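Local structure of ParB domain protein nuclease (Sulfolobus solfataricus, 5K5D) at residues B[30-35]-B[105-110]; B[153-158]-B[191-196]; B[206-211]-B[243-248]; B[212-217]-B[248-253]; B[221-226]-B[257-262]. The protein probably serves in archaeal DNA segregation as a ParB-like partition protein and may also act as a nuclease. The protein carries 4 engineered substitutions. All coordinates share one frame; numbering follows the deposited sequence.

How the contacts relate
Contacts 3, 4 and 5 form one cluster: the centres of contacts 3 and 4 are about 6 Å apart, and the centre of contact 5 lies about 14 Å from that of contact 3 and 13 Å from that of contact 4. Their segments alternate along the chain, and helices 203-210 and 218-230, with the loop between them, meet helices 242-250 and 252-259. Contact 1 lies where the ParB-like N-terminal region meets the start of helix 109-128, and Asn32 there binds a citrate. Lys109 of contact 1 forms a salt bridge with Asp191 of contact 2 (NZ to OD1, 2.8 Å), while Asp108 pairs with Lys215 of contact 4. Contact 2 touches contact 5 by Lys194 against Phe222.

Contact 1 (B[30-35]-B[105-110]); sequences PSNNSR and RQLDKN
This is a loop-to-loop van der Waals contact: the turn at Asn32 and Ser34, between helices 23-26 and 37-45, rests on Gln106 and Leu107 just ahead of helix 109-128. Leu107 reaches over with CD1, which sits 3.6 Å from Asn32 ND2, the two side chains slanting across each other. Further along, Ser34 CB packs 3.4 Å from Gln106 CB, with the CG methylene of the glutamine close behind; Gln106 OE1 accepts a hydrogen bond from Arg104 NH1. The Asn32 side chain folds back onto its own loop (chi1 48°) and makes an Asx turn, Ser34 N donating to Asn32 OD1 at 3.2 Å, on a lone pair in the carbonyl plane. At the other end of the amide, Asn32 ND2 donates to Pro30 O at 2.9 Å, with its N-H bent to 142°. Held from both ends, the amide keeps its orientation, and ND2 also hydrogen-bonds the citrate, probably from the crystallisation liquor. Asp108, next after Leu107, caps helix 109-128 through OD1 to Glu111 N.

Contact 2 (B[153-158]-B[191-196]); sequences IEENEE and DKRKMA
A single salt bridge links the turn that precedes strand 159-161 to the flank of helix 189-201. Glu155 OE1 faces Arg193 NE at 3.6 Å, a loose approach for an ion pair, and Arg193 NH2 is only slightly farther from the same oxygen, at 4.0 Å. The groups do not meet as a flat two-pronged pair: the carboxylate and guanidinium planes are 54° apart. Both side chains are stretched out, each with CG anti to the backbone N (chi1 -172° in both), which lets them span the gap between the Glu155 CA and Arg193 CA atoms, 9.9 Å apart. The Glu155 turn is short, with Asn156 N bonded to Ile153 O at 2.9 Å and Glu157 N to Glu154 O at the same length. Glu155 is buried and its other oxygen, OE2, lies close to that of Glu174, so the arginine probably eases the crowding of negative charge. Helix 170-180 touches both partners: Ala170 meets Glu155, and Glu174 meets Arg193 and Ala196.

Contact 3 (B[206-211]-B[243-248]); sequences LKYVTD and ALRDPL
Tyr208 pushes the hydroxyl end of its ring between the side chains of Arg245 and Asp246, and so spans from helix 203-210 to helix 242-250. Its OH donates to Asp246 OD1 at 2.7 Å, meeting that oxygen nearly along its C-O bond direction. OD1 lies near the ring plane on the CE2 side, yet the carboxylate is turned 64° from the ring. On the CE1 flank comes Arg245: NE stands 3.0 Å from Tyr208 OH, also near the ring plane, and the aliphatic part joins in with CG 3.4 Å from OH. A bend in the arginine chain at chi3 (71°) carries NE alongside the phenol oxygen. Helix 242-250 is kinked here, since the N of Pro247 has no bond to the preceding turn. The ring itself is buried and leans on Ile249 and Thr250. A tyrosine hydroxyl thus donates a hydrogen bond to a carboxylate, and the adjacent arginine charge would probably polarise the hydroxyl and strengthen that bond.

Contact 4 (B[212-217]-B[248-253]); sequences QKYKVP and LITTRE
Thr250 lays its methyl over the face of the Tyr214 ring in a CH-pi contact, with CG2 3.7 Å from the ring centroid and 23° off the ring normal. The approach is shifted toward one side of the ring, so the closest ring atom is Tyr214 CD2, 3.4 Å from Thr250 CG2. Lys213 CG from its own loop approaches the opposite face near the rim, putting an aliphatic group on each side. Thr250 is held in its rotation by a hydrogen bond from OG1 to Asp246 O, one turn back in the helix (chi1 70°), and this turns the methyl to the tyrosine. Beside this pair Val216 presses CG2 onto the backbone, 3.7 Å from Thr250 CA and 3.9 Å from Ile249 O. The loop joining helices 203-210 and 218-230 is thereby laid on the C-terminal end of helix 242-250; Arg255 of helix 252-259 reaches Val216, and Ile249 packs on Trp204 and Leu205 of helix 203-210.

Contact 5 (B[221-226]-B[257-262]); sequences AFRIYT and IILNDE
Apolar helix packing joins helix 218-230 to the C-terminal end of helix 252-259, in the second domain of the Ssol_1539-like family. Leu259 is the centre of it, its two methyls serving different partners. CD1 lies over one face of the Arg223 guanidinium, 3.5 Å from NH2 and 3.6 Å from CZ, displaced toward the rim of the group, and the two side chains cross at about a right angle. The arginine gets there by bending at chi3 (60°), which swings the guanidinium across to the leucine. The other methyl, Leu259 CD2, settles on the backbone of helix 218-230, 4.0 Å from Ile224 CA, and also touches the Ile224 side chain at CG1. Next to it Ile224 CG2 meets Ile258 CG2 at 4.3 Å, and Ile224 goes on to Ile249 of helix 242-250. Past Leu259 the chain leaves the helix at Asn260, whose OD1 accepts from Glu262 N at 3.0 Å, an Asx turn. Between the two segments the attraction is dispersion and burial of methyl surface; the polar ties nearby come from Arg227, which donates to Ile258 O and pairs with Asp261, so directional bonds hold the helix end beside a mainly greasy interface.

Contact 1 (B[30-35]-B[105-110])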
# COMPACT_ATOMS: atom_id res chain seq x y z
N PRO B 30 -4.53 -2.11 -5.56
CA PRO B 30 -4.04 -1.79 -6.91
C PRO B 30 -4.53 -2.81 -7.93
O PRO B 30 -4.57 -4.01 -7.63
CB PRO B 30 -2.52 -1.88 -6.75
CG PRO B 30 -2.27 -1.64 -5.30
CD PRO B 30 -3.43 -2.28 -4.60
N SER B 31 -4.91 -2.34 -9.11
CA SER B 31 -5.39 -3.21 -10.17
C SER B 31 -4.34 -4.26 -10.52
O SER B 31 -3.15 -3.96 -10.59
CB SER B 31 -5.77 -2.40 -11.41
OG SER B 31 -4.65 -1.67 -11.88
N ASN B 32 -4.79 -5.49 -10.74
CA ASN B 32 -3.89 -6.59 -11.04
C ASN B 32 -4.48 -7.54 -12.08
O ASN B 32 -5.50 -7.23 -12.70
CB ASN B 32 -3.54 -7.35 -9.76
CG ASN B 32 -4.76 -7.67 -8.93
OD1 ASN B 32 -5.43 -8.67 -9.16
ND2 ASN B 32 -5.06 -6.82 -7.95
N ASN B 33 -3.84 -8.68 -12.27
CA ASN B 33 -4.25 -9.63 -13.31
C ASN B 33 -4.94 -10.87 -12.76
O ASN B 33 -4.89 -11.94 -13.37
CB ASN B 33 -3.05 -10.04 -14.17
CG ASN B 33 -2.42 -8.87 -14.90
OD1 ASN B 33 -3.07 -7.85 -15.14
ND2 ASN B 33 -1.15 -9.01 -15.26
N SER B 34 -5.59 -10.73 -11.61
CA SER B 34 -6.16 -11.88 -10.92
C SER B 34 -7.63 -12.11 -11.24
O SER B 34 -8.24 -13.04 -10.72
CB SER B 34 -5.97 -11.75 -9.41
OG SER B 34 -6.79 -10.72 -8.88
N ARG B 35 -8.20 -11.26 -12.10
CA ARG B 35 -9.63 -11.36 -12.40
C ARG B 35 -10.03 -12.71 -12.98
O ARG B 35 -10.92 -13.37 -12.46
CB ARG B 35 -10.11 -10.23 -13.32
CG ARG B 35 -11.62 -10.26 -13.51
CD ARG B 35 -12.13 -9.17 -14.45
NE ARG B 35 -13.59 -9.18 -14.51
CZ ARG B 35 -14.37 -8.37 -13.80
NH1 ARG B 35 -13.83 -7.47 -12.99
NH2 ARG B 35 -15.69 -8.45 -13.92
N ARG B 105 -0.96 -13.77 -3.33
CA ARG B 105 0.08 -14.08 -4.31
C ARG B 105 -0.19 -13.46 -5.67
O ARG B 105 0.74 -13.17 -6.43
CB ARG B 105 0.26 -15.60 -4.44
CG ARG B 105 -1.02 -16.33 -4.81
CD ARG B 105 -1.01 -17.76 -4.29
NE ARG B 105 -0.56 -17.83 -2.90
CZ ARG B 105 -1.24 -17.34 -1.86
NH1 ARG B 105 -2.40 -16.74 -2.04
NH2 ARG B 105 -0.74 -17.46 -0.63
N GLN B 106 -1.46 -13.25 -5.99
CA GLN B 106 -1.82 -12.62 -7.26
C GLN B 106 -1.24 -11.20 -7.35
O GLN B 106 -1.24 -10.60 -8.43
CB GLN B 106 -3.34 -12.57 -7.45
CG GLN B 106 -4.02 -13.92 -7.34
CD GLN B 106 -4.80 -14.07 -6.05
OE1 GLN B 106 -5.99 -13.74 -5.99
NE2 GLN B 106 -4.14 -14.57 -5.01
N LEU B 107 -0.74 -10.68 -6.23
CA LEU B 107 -0.17 -9.34 -6.20
C LEU B 107 1.36 -9.37 -6.14
O LEU B 107 1.94 -9.98 -5.25
CB LEU B 107 -0.72 -8.55 -5.01
CG LEU B 107 -2.12 -7.92 -5.14
CD1 LEU B 107 -3.12 -8.91 -5.73
CD2 LEU B 107 -2.59 -7.41 -3.78
N ASP B 108 2.01 -8.71 -7.10
CA ASP B 108 3.47 -8.63 -7.09
C ASP B 108 3.97 -7.80 -5.90
O ASP B 108 3.17 -7.20 -5.18
CB ASP B 108 3.98 -8.05 -8.41
CG ASP B 108 4.13 -6.54 -8.35
OD1 ASP B 108 4.00 -5.97 -7.25
OD2 ASP B 108 4.39 -5.93 -9.42
N LYS B 109 5.28 -7.78 -5.69
CA LYS B 109 5.85 -7.13 -4.52
C LYS B 109 5.55 -5.62 -4.50
O LYS B 109 5.39 -5.03 -3.43
CB LYS B 109 7.37 -7.38 -4.46
CG LYS B 109 8.02 -7.06 -3.12
CD LYS B 109 9.48 -7.49 -3.10
CE LYS B 109 10.13 -7.25 -1.75
NZ LYS B 109 9.97 -5.85 -1.30
N ASN B 110 5.47 -5.02 -5.68
CA ASN B 110 5.26 -3.58 -5.81
C ASN B 110 3.81 -3.15 -5.62
O ASN B 110 3.53 -2.02 -5.22
CB ASN B 110 5.78 -3.08 -7.16
CG ASN B 110 7.29 -3.09 -7.24
OD1 ASN B 110 7.90 -4.14 -7.47
ND2 ASN B 110 7.91 -1.93 -7.06

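Contact 2 (B[153-158]-B[191-196])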
# COMPACT_ATOMS: atom_id res chain seq x y z
N ILE B 153 16.70 7.76 17.45
CA ILE B 153 16.35 9.15 17.71
C ILE B 153 16.38 9.93 16.40
O ILE B 153 15.49 10.73 16.12
CB ILE B 153 17.30 9.81 18.73
CG1 ILE B 153 17.09 9.23 20.13
CG2 ILE B 153 17.09 11.32 18.75
CD1 ILE B 153 18.00 9.83 21.19
N GLU B 154 17.41 9.68 15.60
CA GLU B 154 17.54 10.29 14.28
C GLU B 154 16.32 9.97 13.43
O GLU B 154 15.78 10.83 12.73
CB GLU B 154 18.80 9.78 13.58
CG GLU B 154 18.97 10.29 12.15
CD GLU B 154 19.59 9.26 11.23
OE1 GLU B 154 19.67 8.08 11.63
OE2 GLU B 154 20.01 9.63 10.11
N GLU B 155 15.88 8.71 13.50
CA GLU B 155 14.74 8.25 12.73
C GLU B 155 13.44 8.89 13.23
O GLU B 155 12.43 8.91 12.52
CB GLU B 155 14.66 6.72 12.80
CG GLU B 155 13.63 6.10 11.90
CD GLU B 155 13.77 4.60 11.82
OE1 GLU B 155 14.91 4.13 11.59
OE2 GLU B 155 12.76 3.89 12.00
N ASN B 156 13.48 9.40 14.46
CA ASN B 156 12.34 10.11 15.03
C ASN B 156 12.47 11.62 14.83
O ASN B 156 11.66 12.39 15.33
CB ASN B 156 12.19 9.78 16.52
CG ASN B 156 10.74 9.70 16.96
OD1 ASN B 156 9.85 10.21 16.30
ND2 ASN B 156 10.51 9.04 18.09
N GLU B 157 13.51 12.02 14.09
CA GLU B 157 13.76 13.43 13.80
C GLU B 157 13.08 13.85 12.50
O GLU B 157 12.60 14.98 12.38
CB GLU B 157 15.26 13.70 13.68
CG GLU B 157 16.09 13.33 14.90
CD GLU B 157 15.80 14.20 16.11
OE1 GLU B 157 16.53 14.08 17.12
OE2 GLU B 157 14.84 15.00 16.06
N GLU B 158 13.07 12.95 11.53
CA GLU B 158 12.49 13.25 10.23
C GLU B 158 10.99 13.01 10.24
O GLU B 158 10.50 12.07 10.86
CB GLU B 158 13.15 12.43 9.12
CG GLU B 158 14.64 12.64 9.01
CD GLU B 158 15.43 11.69 9.89
OE1 GLU B 158 16.55 12.05 10.31
OE2 GLU B 158 14.92 10.58 10.17
N ASP B 191 12.98 -4.41 4.91
CA ASP B 191 12.06 -3.86 3.92
C ASP B 191 11.09 -2.85 4.53
O ASP B 191 10.78 -1.83 3.91
CB ASP B 191 11.28 -4.98 3.22
CG ASP B 191 11.95 -5.45 1.94
OD1 ASP B 191 11.28 -6.11 1.12
OD2 ASP B 191 13.15 -5.15 1.75
N LYS B 192 10.62 -3.12 5.74
CA LYS B 192 9.72 -2.19 6.42
C LYS B 192 10.47 -0.93 6.84
O LYS B 192 9.90 0.16 6.89
CB LYS B 192 9.10 -2.83 7.66
CG LYS B 192 8.12 -3.95 7.38
CD LYS B 192 7.51 -4.47 8.66
CE LYS B 192 6.69 -5.71 8.42
NZ LYS B 192 7.56 -6.85 8.01
N ARG B 193 11.75 -1.09 7.14
CA ARG B 193 12.55 0.04 7.60
C ARG B 193 12.99 0.88 6.42
O ARG B 193 12.98 2.11 6.48
CB ARG B 193 13.76 -0.46 8.40
CG ARG B 193 14.53 0.65 9.08
CD ARG B 193 15.64 0.11 9.95
NE ARG B 193 16.51 1.18 10.41
CZ ARG B 193 17.56 1.62 9.73
NH1 ARG B 193 17.87 1.08 8.56
NH2 ARG B 193 18.31 2.60 10.22
N LYS B 194 13.37 0.20 5.34
CA LYS B 194 13.72 0.87 4.09
C LYS B 194 12.53 1.67 3.58
O LYS B 194 12.67 2.83 3.20
CB LYS B 194 14.13 -0.15 3.03
CG LYS B 194 15.53 -0.70 3.19
CD LYS B 194 15.77 -1.84 2.20
CE LYS B 194 17.18 -2.40 2.33
NZ LYS B 194 17.33 -3.66 1.55
N MSE B 195 11.37 1.03 3.57
CA MSE B 195 10.17 1.68 3.07
C MSE B 195 9.80 2.87 3.94
O MSE B 195 9.43 3.93 3.43
CB MSE B 195 9.00 0.70 2.99
CG MSE B 195 7.88 1.16 2.07
SE MSE B 195 6.24 1.69 2.98
CE MSE B 195 5.51 -0.09 3.29
N ALA B 196 9.91 2.70 5.26
CA ALA B 196 9.56 3.75 6.20
C ALA B 196 10.45 4.98 6.03
O ALA B 196 9.96 6.11 6.02
CB ALA B 196 9.63 3.24 7.63

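Contact 3 (B[206-211]-B[243-248])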
# COMPACT_ATOMS: atom_id res chain seq x y z
N LEU B 206 9.79 7.10 -3.31
CA LEU B 206 8.98 5.92 -3.03
C LEU B 206 7.94 5.71 -4.14
O LEU B 206 7.66 4.58 -4.53
CB LEU B 206 8.27 6.05 -1.68
CG LEU B 206 8.20 4.79 -0.80
CD1 LEU B 206 7.08 4.93 0.22
CD2 LEU B 206 8.01 3.52 -1.62
N LYS B 207 7.40 6.82 -4.64
CA LYS B 207 6.38 6.78 -5.69
C LYS B 207 6.81 5.95 -6.90
O LYS B 207 5.97 5.40 -7.61
CB LYS B 207 5.99 8.19 -6.14
CG LYS B 207 5.02 8.93 -5.23
CD LYS B 207 4.43 10.14 -5.94
CE LYS B 207 3.52 10.96 -5.04
NZ LYS B 207 4.28 11.66 -3.97
N TYR B 208 8.12 5.88 -7.14
CA TYR B 208 8.65 5.10 -8.26
C TYR B 208 8.46 3.60 -8.01
O TYR B 208 8.21 2.84 -8.94
CB TYR B 208 10.13 5.41 -8.49
CG TYR B 208 10.40 6.71 -9.22
CD1 TYR B 208 10.94 7.80 -8.56
CD2 TYR B 208 10.11 6.83 -10.57
CE1 TYR B 208 11.18 8.99 -9.23
CE2 TYR B 208 10.35 8.02 -11.25
CZ TYR B 208 10.89 9.09 -10.57
OH TYR B 208 11.13 10.27 -11.24
N VAL B 209 8.57 3.20 -6.75
CA VAL B 209 8.34 1.82 -6.35
C VAL B 209 6.85 1.51 -6.34
O VAL B 209 6.43 0.37 -6.56
CB VAL B 209 8.88 1.55 -4.94
CG1 VAL B 209 8.56 0.12 -4.52
CG2 VAL B 209 10.37 1.82 -4.86
N THR B 210 6.05 2.54 -6.09
CA THR B 210 4.61 2.40 -5.93
C THR B 210 3.90 2.51 -7.27
O THR B 210 2.90 1.84 -7.51
CB THR B 210 4.07 3.46 -4.97
OG1 THR B 210 4.43 3.11 -3.63
CG2 THR B 210 2.55 3.55 -5.07
N ASP B 211 4.43 3.36 -8.15
CA ASP B 211 3.82 3.61 -9.44
C ASP B 211 3.73 2.34 -10.27
O ASP B 211 4.73 1.67 -10.53
CB ASP B 211 4.61 4.68 -10.20
CG ASP B 211 3.81 5.30 -11.32
OD1 ASP B 211 2.87 4.64 -11.80
OD2 ASP B 211 4.11 6.44 -11.71
N ALA B 243 11.92 14.74 -17.09
CA ALA B 243 12.53 14.28 -18.34
C ALA B 243 13.88 13.61 -18.09
O ALA B 243 14.29 12.71 -18.83
CB ALA B 243 12.70 15.44 -19.30
N LEU B 244 14.57 14.07 -17.05
CA LEU B 244 15.88 13.54 -16.70
C LEU B 244 15.81 12.56 -15.54
O LEU B 244 16.49 11.54 -15.53
CB LEU B 244 16.84 14.69 -16.38
CG LEU B 244 17.09 15.66 -17.54
CD1 LEU B 244 17.91 16.86 -17.09
CD2 LEU B 244 17.76 14.93 -18.69
N ARG B 245 14.97 12.87 -14.55
CA ARG B 245 14.87 12.06 -13.34
C ARG B 245 14.22 10.70 -13.59
O ARG B 245 14.65 9.68 -13.03
CB ARG B 245 14.11 12.80 -12.25
CG ARG B 245 14.04 12.07 -10.92
CD ARG B 245 13.27 12.87 -9.87
NE ARG B 245 11.84 12.93 -10.14
CZ ARG B 245 11.24 13.89 -10.83
NH1 ARG B 245 11.96 14.89 -11.32
NH2 ARG B 245 9.93 13.86 -11.04
N ASP B 246 13.19 10.67 -14.42
CA ASP B 246 12.49 9.43 -14.71
C ASP B 246 13.42 8.36 -15.31
O ASP B 246 13.52 7.26 -14.76
CB ASP B 246 11.28 9.68 -15.62
CG ASP B 246 10.30 10.66 -15.01
OD1 ASP B 246 10.16 10.68 -13.77
OD2 ASP B 246 9.66 11.42 -15.77
N PRO B 247 14.11 8.69 -16.41
CA PRO B 247 14.97 7.69 -17.06
C PRO B 247 16.15 7.28 -16.17
O PRO B 247 16.58 6.13 -16.19
CB PRO B 247 15.47 8.41 -18.31
CG PRO B 247 15.37 9.85 -17.99
CD PRO B 247 14.18 9.99 -17.09
N LEU B 248 16.65 8.23 -15.39
CA LEU B 248 17.78 7.99 -14.51
C LEU B 248 17.44 6.99 -13.40
O LEU B 248 18.32 6.35 -12.84
CB LEU B 248 18.24 9.31 -13.88
CG LEU B 248 19.69 9.38 -13.42
CD1 LEU B 248 20.62 9.40 -14.63
CD2 LEU B 248 19.91 10.61 -12.57

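Contact 4 (B[212-217]-B[248-253])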
# COMPACT_ATOMS: atom_id res chain seq x y z
N GLN B 212 2.51 2.01 -10.68
CA GLN B 212 2.25 0.84 -11.50
C GLN B 212 3.05 0.88 -12.80
O GLN B 212 3.39 -0.15 -13.37
CB GLN B 212 0.76 0.75 -11.81
CG GLN B 212 0.16 2.07 -12.27
CD GLN B 212 -0.52 1.97 -13.62
OE1 GLN B 212 -0.47 0.92 -14.28
NE2 GLN B 212 -1.17 3.05 -14.05
N LYS B 213 3.33 2.10 -13.26
CA LYS B 213 4.04 2.30 -14.52
C LYS B 213 5.49 1.83 -14.44
O LYS B 213 6.05 1.38 -15.44
CB LYS B 213 4.00 3.78 -14.92
CG LYS B 213 4.61 4.07 -16.29
CD LYS B 213 4.01 3.17 -17.36
CE LYS B 213 4.10 3.80 -18.75
NZ LYS B 213 3.15 4.95 -18.89
N TYR B 214 6.08 1.91 -13.26
CA TYR B 214 7.51 1.65 -13.12
C TYR B 214 7.83 0.41 -12.29
O TYR B 214 8.66 -0.40 -12.68
CB TYR B 214 8.23 2.88 -12.55
CG TYR B 214 7.94 4.16 -13.29
CD1 TYR B 214 7.28 5.21 -12.65
CD2 TYR B 214 8.30 4.33 -14.62
CE1 TYR B 214 7.01 6.39 -13.31
CE2 TYR B 214 8.04 5.51 -15.29
CZ TYR B 214 7.39 6.54 -14.63
OH TYR B 214 7.11 7.72 -15.30
N LYS B 215 7.17 0.28 -11.14
CA LYS B 215 7.41 -0.85 -10.26
C LYS B 215 8.89 -1.00 -9.92
O LYS B 215 9.37 -2.11 -9.67
CB LYS B 215 6.88 -2.15 -10.88
CG LYS B 215 5.38 -2.17 -11.13
CD LYS B 215 4.99 -3.42 -11.92
CE LYS B 215 3.49 -3.48 -12.17
NZ LYS B 215 2.73 -3.58 -10.90
N VAL B 216 9.62 0.11 -9.92
CA VAL B 216 11.01 0.11 -9.48
C VAL B 216 11.14 -0.64 -8.16
O VAL B 216 10.42 -0.34 -7.20
CB VAL B 216 11.54 1.55 -9.30
CG1 VAL B 216 12.82 1.55 -8.47
CG2 VAL B 216 11.76 2.21 -10.65
N PRO B 217 12.05 -1.62 -8.10
CA PRO B 217 12.21 -2.42 -6.88
C PRO B 217 12.59 -1.55 -5.69
O PRO B 217 13.37 -0.61 -5.83
CB PRO B 217 13.38 -3.36 -7.23
CG PRO B 217 13.37 -3.42 -8.72
CD PRO B 217 12.97 -2.05 -9.17
N LEU B 248 16.65 8.23 -15.39
CA LEU B 248 17.78 7.99 -14.51
C LEU B 248 17.44 6.99 -13.40
O LEU B 248 18.32 6.35 -12.84
CB LEU B 248 18.24 9.31 -13.88
CG LEU B 248 19.69 9.38 -13.42
CD1 LEU B 248 20.62 9.40 -14.63
CD2 LEU B 248 19.91 10.61 -12.57
N ILE B 249 16.15 6.87 -13.09
CA ILE B 249 15.72 6.06 -11.95
C ILE B 249 14.96 4.80 -12.34
O ILE B 249 15.18 3.73 -11.78
CB ILE B 249 14.86 6.89 -10.98
CG1 ILE B 249 15.69 8.01 -10.36
CG2 ILE B 249 14.27 6.00 -9.89
CD1 ILE B 249 14.89 8.94 -9.47
N THR B 250 14.05 4.94 -13.31
CA THR B 250 13.16 3.84 -13.67
C THR B 250 13.84 2.85 -14.59
O THR B 250 13.27 1.81 -14.94
CB THR B 250 11.91 4.36 -14.36
OG1 THR B 250 12.25 4.86 -15.66
CG2 THR B 250 11.30 5.48 -13.52
N THR B 251 15.06 3.17 -15.00
CA THR B 251 15.80 2.30 -15.89
C THR B 251 17.07 1.79 -15.21
O THR B 251 17.68 2.49 -14.40
CB THR B 251 16.16 3.02 -17.20
OG1 THR B 251 14.96 3.45 -17.86
CG2 THR B 251 16.92 2.08 -18.13
N ARG B 252 17.45 0.56 -15.55
CA ARG B 252 18.71 0.00 -15.08
C ARG B 252 19.89 0.81 -15.63
O ARG B 252 20.88 1.03 -14.94
CB ARG B 252 18.83 -1.46 -15.50
CG ARG B 252 20.13 -2.11 -15.05
CD ARG B 252 20.25 -3.55 -15.55
NE ARG B 252 21.48 -4.17 -15.08
CZ ARG B 252 22.66 -4.04 -15.69
NH1 ARG B 252 23.73 -4.64 -15.19
NH2 ARG B 252 22.76 -3.31 -16.79
N GLU B 253 19.76 1.24 -16.89
CA GLU B 253 20.77 2.08 -17.52
C GLU B 253 21.00 3.35 -16.71
O GLU B 253 22.14 3.80 -16.56
CB GLU B 253 20.36 2.44 -18.95
CG GLU B 253 21.28 1.90 -20.03
CD GLU B 253 22.65 2.55 -20.03
OE1 GLU B 253 23.66 1.81 -20.07
OE2 GLU B 253 22.73 3.80 -19.98

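Contact 5 (B[221-226]-B[257-262])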
# COMPACT_ATOMS: atom_id res chain seq x y z
N ALA B 221 15.56 1.10 -5.04
CA ALA B 221 15.25 2.50 -4.77
C ALA B 221 16.01 2.99 -3.54
O ALA B 221 16.46 4.13 -3.49
CB ALA B 221 13.76 2.69 -4.56
N PHE B 222 16.15 2.11 -2.56
CA PHE B 222 16.82 2.45 -1.31
C PHE B 222 18.33 2.59 -1.50
O PHE B 222 18.98 3.41 -0.84
CB PHE B 222 16.50 1.42 -0.23
CG PHE B 222 17.03 1.79 1.12
CD1 PHE B 222 16.30 2.62 1.95
CD2 PHE B 222 18.25 1.31 1.56
CE1 PHE B 222 16.78 2.97 3.19
CE2 PHE B 222 18.73 1.65 2.79
CZ PHE B 222 18.00 2.49 3.61
N ARG B 223 18.89 1.79 -2.40
CA ARG B 223 20.30 1.92 -2.75
C ARG B 223 20.55 3.30 -3.33
O ARG B 223 21.56 3.95 -3.02
CB ARG B 223 20.72 0.85 -3.75
CG ARG B 223 20.92 -0.54 -3.15
CD ARG B 223 21.37 -1.53 -4.21
NE ARG B 223 22.63 -1.12 -4.83
CZ ARG B 223 23.07 -1.57 -6.00
NH1 ARG B 223 22.34 -2.43 -6.70
NH2 ARG B 223 24.23 -1.15 -6.48
N ILE B 224 19.63 3.75 -4.18
CA ILE B 224 19.70 5.08 -4.77
C ILE B 224 19.66 6.15 -3.69
O ILE B 224 20.41 7.13 -3.76
CB ILE B 224 18.54 5.32 -5.75
CG1 ILE B 224 18.74 4.48 -7.02
CG2 ILE B 224 18.44 6.80 -6.10
CD1 ILE B 224 17.63 4.63 -8.03
N TYR B 225 18.79 5.96 -2.71
CA TYR B 225 18.65 6.91 -1.61
C TYR B 225 19.97 7.10 -0.87
O TYR B 225 20.53 8.20 -0.85
CB TYR B 225 17.56 6.45 -0.63
CG TYR B 225 17.51 7.26 0.64
CD1 TYR B 225 16.98 8.54 0.64
CD2 TYR B 225 17.99 6.75 1.84
CE1 TYR B 225 16.92 9.30 1.80
CE2 TYR B 225 17.95 7.50 3.01
CZ TYR B 225 17.41 8.77 2.98
OH TYR B 225 17.36 9.52 4.13
N THR B 226 20.45 6.03 -0.25
CA THR B 226 21.68 6.09 0.53
C THR B 226 22.85 6.59 -0.31
O THR B 226 23.71 7.33 0.18
CB THR B 226 22.01 4.71 1.13
OG1 THR B 226 22.01 3.73 0.10
CG2 THR B 226 20.98 4.34 2.18
N ILE B 257 24.37 4.96 -13.76
CA ILE B 257 24.89 6.32 -13.71
C ILE B 257 24.86 6.89 -12.29
O ILE B 257 25.77 7.60 -11.88
CB ILE B 257 24.13 7.26 -14.66
CG1 ILE B 257 24.29 6.79 -16.11
CG2 ILE B 257 24.62 8.69 -14.51
CD1 ILE B 257 23.35 7.47 -17.07
N ILE B 258 23.82 6.54 -11.54
CA ILE B 258 23.68 6.99 -10.16
C ILE B 258 24.53 6.17 -9.19
O ILE B 258 25.05 6.70 -8.21
CB ILE B 258 22.22 6.90 -9.66
CG1 ILE B 258 21.28 7.68 -10.58
CG2 ILE B 258 22.11 7.40 -8.24
CD1 ILE B 258 19.85 7.71 -10.07
N LEU B 259 24.67 4.87 -9.47
CA LEU B 259 25.26 3.94 -8.51
C LEU B 259 26.73 3.61 -8.78
O LEU B 259 27.57 3.77 -7.90
CB LEU B 259 24.44 2.65 -8.44
CG LEU B 259 22.99 2.84 -7.97
CD1 LEU B 259 22.30 1.51 -7.72
CD2 LEU B 259 22.96 3.71 -6.72
N ASN B 260 27.04 3.16 -10.00
CA ASN B 260 28.41 2.85 -10.37
C ASN B 260 29.29 4.10 -10.38
O ASN B 260 29.01 5.06 -11.10
CB ASN B 260 28.47 2.15 -11.73
CG ASN B 260 29.83 1.54 -12.02
OD1 ASN B 260 30.87 2.03 -11.57
ND2 ASN B 260 29.84 0.45 -12.79
N ASP B 261 30.35 4.08 -9.59
CA ASP B 261 31.23 5.23 -9.42
C ASP B 261 31.98 5.65 -10.68
O ASP B 261 32.42 6.79 -10.78
CB ASP B 261 32.23 4.96 -8.30
CG ASP B 261 31.70 5.35 -6.95
OD1 ASP B 261 31.14 6.46 -6.84
OD2 ASP B 261 31.82 4.54 -6.01
N GLU B 262 32.15 4.73 -11.63
CA GLU B 262 32.89 5.08 -12.84
C GLU B 262 32.06 5.97 -13.75
O GLU B 262 32.45 6.25 -14.88
CB GLU B 262 33.36 3.83 -13.59
CG GLU B 262 32.26 3.07 -14.31
CD GLU B 262 32.80 2.25 -15.48
OE1 GLU B 262 32.43 1.06 -15.59
OE2 GLU B 262 33.57 2.79 -16.29